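Long-range contact in CG8862 (Drosophila melanogaster, PDB 3ISM), which probably cleaves DNA and RNA as a magnesium-dependent mitochondrial endonuclease of the non-specific nuclease family: residues 202-214 with 220-232. Sequence-based numbering, arbitrary orientation.
Sequences KLHMESYVMPNQV and PISVFQVPPESVE
With chi1 at 53°, Ser207 OG sits between its backbone N and carbonyl carbon and donates a hydrogen bond (2.6 Å) to Val226 O, nearly in line with the C=O bond. Phe224 has CG anti to its carbonyl carbon (chi1 -64°), which lays the ring across Met210. Met210 CG lies over one ring face, 4.0 Å from the centroid, as a CH-pi contact; SD adds an oblique Met-aromatic contact. The Met210 side chain also packs on Ala136 and Trp137 of helix 136-146 and is about 8 Å from that of Glu141, a magnesium-binding residue. Tyr208 and Gln225 form a single beta bridge, an antiparallel, non-hydrogen-bonded pair flanked by hydrogen bonds from Val226 N to Ser207 O (3.1 Å) and Val209 N to Phe224 O (2.9 Å). Segment 220-232 thus pairs with strand 203-211, beyond the part that pairs with 250-251, before entering helix 228-235 of this beta-alpha-beta unit. Gln225 runs alongside Tyr208, its amide 17° from the ring plane, with CG 3.4 Å from Tyr208 CE1. Tyr208 OH donates to Glu206 OE1 from above the carboxylate plane; His143 NE2 also donates there. Val231 CG2 meets Val209 CG2 (3.7 Å); Pro228 CB and CG pack on Met205 SD.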
# COMPACT_ATOMS: atom_id res chain seq x y z
N LYS B 202 -28.77 22.04 -4.60
CA LYS B 202 -27.81 21.98 -3.51
C LYS B 202 -27.16 20.60 -3.38
O LYS B 202 -27.77 19.56 -3.62
CB LYS B 202 -28.46 22.39 -2.19
CG LYS B 202 -28.96 23.84 -2.16
CD LYS B 202 -29.80 24.10 -0.91
CE LYS B 202 -30.51 25.45 -0.98
NZ LYS B 202 -29.55 26.58 -0.98
N LEU B 203 -25.89 20.62 -3.01
CA LEU B 203 -25.14 19.40 -2.83
C LEU B 203 -24.73 19.26 -1.36
O LEU B 203 -24.30 20.23 -0.74
CB LEU B 203 -23.93 19.40 -3.76
CG LEU B 203 -24.22 19.57 -5.26
CD1 LEU B 203 -22.93 19.61 -6.08
CD2 LEU B 203 -25.14 18.48 -5.79
N HIS B 204 -24.90 18.06 -0.81
CA HIS B 204 -24.59 17.80 0.59
C HIS B 204 -23.67 16.61 0.69
O HIS B 204 -23.99 15.54 0.18
CB HIS B 204 -25.86 17.51 1.39
CG HIS B 204 -26.91 18.56 1.25
ND1 HIS B 204 -27.14 19.52 2.22
CD2 HIS B 204 -27.78 18.83 0.24
CE1 HIS B 204 -28.12 20.31 1.82
NE2 HIS B 204 -28.53 19.91 0.63
N MET B 205 -22.56 16.78 1.39
CA MET B 205 -21.59 15.69 1.55
C MET B 205 -21.56 15.11 2.97
O MET B 205 -21.66 15.84 3.94
CB MET B 205 -20.19 16.15 1.15
CG MET B 205 -19.12 15.09 1.30
SD MET B 205 -17.54 15.66 0.72
CE MET B 205 -17.74 15.52 -1.05
N GLU B 206 -21.42 13.79 3.05
CA GLU B 206 -21.15 13.10 4.32
C GLU B 206 -19.94 12.20 4.12
O GLU B 206 -19.74 11.66 3.04
CB GLU B 206 -22.36 12.24 4.76
CG GLU B 206 -23.63 13.01 5.03
CD GLU B 206 -24.75 12.16 5.62
OE1 GLU B 206 -24.57 10.94 5.86
OE2 GLU B 206 -25.84 12.71 5.84
N SER B 207 -19.13 12.04 5.16
CA SER B 207 -18.03 11.08 5.08
C SER B 207 -17.74 10.46 6.44
O SER B 207 -17.72 11.15 7.46
CB SER B 207 -16.76 11.70 4.48
OG SER B 207 -16.40 12.88 5.16
N TYR B 208 -17.51 9.15 6.41
CA TYR B 208 -17.36 8.33 7.61
C TYR B 208 -16.12 7.47 7.46
O TYR B 208 -15.79 7.05 6.36
CB TYR B 208 -18.56 7.39 7.77
CG TYR B 208 -19.90 8.08 7.87
CD1 TYR B 208 -20.50 8.29 9.11
CD2 TYR B 208 -20.57 8.53 6.72
CE1 TYR B 208 -21.72 8.93 9.21
CE2 TYR B 208 -21.78 9.17 6.81
CZ TYR B 208 -22.36 9.36 8.05
OH TYR B 208 -23.55 10.01 8.14
N VAL B 209 -15.44 7.23 8.58
CA VAL B 209 -14.36 6.24 8.65
C VAL B 209 -14.64 5.35 9.86
O VAL B 209 -14.75 5.84 10.99
CB VAL B 209 -12.97 6.92 8.78
CG1 VAL B 209 -11.89 5.93 9.26
CG2 VAL B 209 -12.57 7.57 7.47
N MET B 210 -14.78 4.04 9.63
CA MET B 210 -15.05 3.13 10.74
C MET B 210 -13.95 2.09 10.82
O MET B 210 -13.52 1.61 9.80
CB MET B 210 -16.41 2.45 10.57
CG MET B 210 -17.59 3.42 10.56
SD MET B 210 -19.16 2.61 10.21
CE MET B 210 -19.34 1.50 11.59
N PRO B 211 -13.49 1.76 12.04
CA PRO B 211 -12.41 0.79 12.16
C PRO B 211 -12.93 -0.63 11.90
O PRO B 211 -14.08 -0.95 12.25
CB PRO B 211 -11.94 0.97 13.61
CG PRO B 211 -13.21 1.39 14.36
CD PRO B 211 -13.97 2.25 13.36
N ASN B 212 -12.10 -1.45 11.29
CA ASN B 212 -12.42 -2.83 10.99
C ASN B 212 -12.24 -3.67 12.27
O ASN B 212 -11.31 -4.46 12.39
CB ASN B 212 -11.53 -3.34 9.85
CG ASN B 212 -11.96 -4.70 9.29
OD1 ASN B 212 -13.03 -5.20 9.63
ND2 ASN B 212 -11.13 -5.28 8.40
N GLN B 213 -13.15 -3.48 13.22
CA GLN B 213 -13.09 -4.20 14.49
C GLN B 213 -14.49 -4.31 15.06
O GLN B 213 -15.41 -3.69 14.55
CB GLN B 213 -12.18 -3.45 15.48
CG GLN B 213 -12.69 -2.09 15.87
CD GLN B 213 -11.60 -1.18 16.41
OE1 GLN B 213 -10.44 -1.25 15.97
NE2 GLN B 213 -11.98 -0.30 17.33
N VAL B 214 -14.64 -5.09 16.13
CA VAL B 214 -15.92 -5.13 16.85
C VAL B 214 -16.27 -3.73 17.39
O VAL B 214 -15.54 -3.13 18.18
CB VAL B 214 -15.93 -6.18 17.97
CG1 VAL B 214 -17.16 -6.02 18.88
CG2 VAL B 214 -15.90 -7.59 17.38
N PRO B 220 -23.66 5.24 17.76
CA PRO B 220 -24.28 5.84 16.59
C PRO B 220 -23.23 6.09 15.51
O PRO B 220 -22.07 6.36 15.83
CB PRO B 220 -24.85 7.17 17.11
CG PRO B 220 -24.57 7.19 18.58
CD PRO B 220 -23.51 6.20 18.86
N ILE B 221 -23.63 5.98 14.24
CA ILE B 221 -22.68 6.13 13.14
C ILE B 221 -22.14 7.55 13.04
O ILE B 221 -21.07 7.76 12.48
CB ILE B 221 -23.29 5.72 11.78
CG1 ILE B 221 -24.47 6.63 11.44
CG2 ILE B 221 -23.67 4.23 11.79
CD1 ILE B 221 -25.03 6.44 10.06
N SER B 222 -22.87 8.50 13.61
CA SER B 222 -22.47 9.91 13.64
C SER B 222 -21.09 10.13 14.26
O SER B 222 -20.38 11.04 13.86
CB SER B 222 -23.53 10.75 14.37
OG SER B 222 -23.55 10.45 15.75
N VAL B 223 -20.73 9.29 15.23
CA VAL B 223 -19.43 9.40 15.88
C VAL B 223 -18.26 9.08 14.94
O VAL B 223 -17.11 9.46 15.21
CB VAL B 223 -19.32 8.54 17.18
CG1 VAL B 223 -20.60 8.64 18.00
CG2 VAL B 223 -18.98 7.09 16.86
N PHE B 224 -18.56 8.43 13.82
CA PHE B 224 -17.54 8.05 12.86
C PHE B 224 -17.35 9.04 11.72
O PHE B 224 -16.60 8.78 10.78
CB PHE B 224 -17.84 6.66 12.32
CG PHE B 224 -17.79 5.60 13.37
CD1 PHE B 224 -16.58 5.24 13.95
CD2 PHE B 224 -18.95 4.97 13.78
CE1 PHE B 224 -16.53 4.26 14.93
CE2 PHE B 224 -18.92 3.98 14.75
CZ PHE B 224 -17.71 3.63 15.33
N GLN B 225 -18.03 10.18 11.81
CA GLN B 225 -17.90 11.24 10.82
C GLN B 225 -16.52 11.90 10.91
O GLN B 225 -16.04 12.19 11.99
CB GLN B 225 -19.03 12.27 10.99
CG GLN B 225 -20.33 11.87 10.28
CD GLN B 225 -21.50 12.82 10.55
OE1 GLN B 225 -21.73 13.24 11.68
NE2 GLN B 225 -22.26 13.14 9.50
N VAL B 226 -15.89 12.08 9.74
CA VAL B 226 -14.54 12.63 9.60
C VAL B 226 -14.55 13.64 8.44
O VAL B 226 -15.30 13.45 7.48
CB VAL B 226 -13.51 11.48 9.27
CG1 VAL B 226 -12.11 11.97 9.35
CG2 VAL B 226 -13.66 10.30 10.22
N PRO B 227 -13.74 14.72 8.51
CA PRO B 227 -13.60 15.58 7.34
C PRO B 227 -13.14 14.80 6.11
O PRO B 227 -12.21 14.01 6.22
CB PRO B 227 -12.51 16.58 7.76
CG PRO B 227 -12.66 16.67 9.24
CD PRO B 227 -13.00 15.27 9.67
N PRO B 228 -13.79 15.02 4.95
CA PRO B 228 -13.48 14.26 3.73
C PRO B 228 -12.01 14.34 3.31
O PRO B 228 -11.49 13.37 2.79
CB PRO B 228 -14.37 14.92 2.67
CG PRO B 228 -14.81 16.23 3.26
CD PRO B 228 -14.88 15.99 4.73
N GLU B 229 -11.37 15.48 3.58
CA GLU B 229 -9.97 15.72 3.24
C GLU B 229 -9.05 14.78 4.01
O GLU B 229 -8.01 14.38 3.52
CB GLU B 229 -9.59 17.18 3.53
CG GLU B 229 -10.30 18.22 2.65
CD GLU B 229 -11.71 18.57 3.12
OE1 GLU B 229 -12.06 18.23 4.28
OE2 GLU B 229 -12.45 19.19 2.33
N SER B 230 -9.45 14.43 5.23
CA SER B 230 -8.64 13.48 5.99
C SER B 230 -8.79 12.06 5.42
O SER B 230 -7.83 11.29 5.44
CB SER B 230 -9.01 13.49 7.46
OG SER B 230 -10.29 12.95 7.60
N VAL B 231 -9.96 11.72 4.89
CA VAL B 231 -10.12 10.44 4.15
C VAL B 231 -9.25 10.44 2.88
O VAL B 231 -8.58 9.46 2.57
CB VAL B 231 -11.61 10.15 3.75
CG1 VAL B 231 -11.74 8.75 3.15
CG2 VAL B 231 -12.57 10.31 4.94
N GLU B 232 -9.28 11.56 2.14
CA GLU B 232 -8.49 11.73 0.93
C GLU B 232 -7.00 11.58 1.20
O GLU B 232 -6.30 10.86 0.50
CB GLU B 232 -8.79 13.09 0.30
CG GLU B 232 -10.20 13.13 -0.30
CD GLU B 232 -10.57 14.44 -0.95
OE1 GLU B 232 -10.18 15.50 -0.42
OE2 GLU B 232 -11.27 14.42 -1.98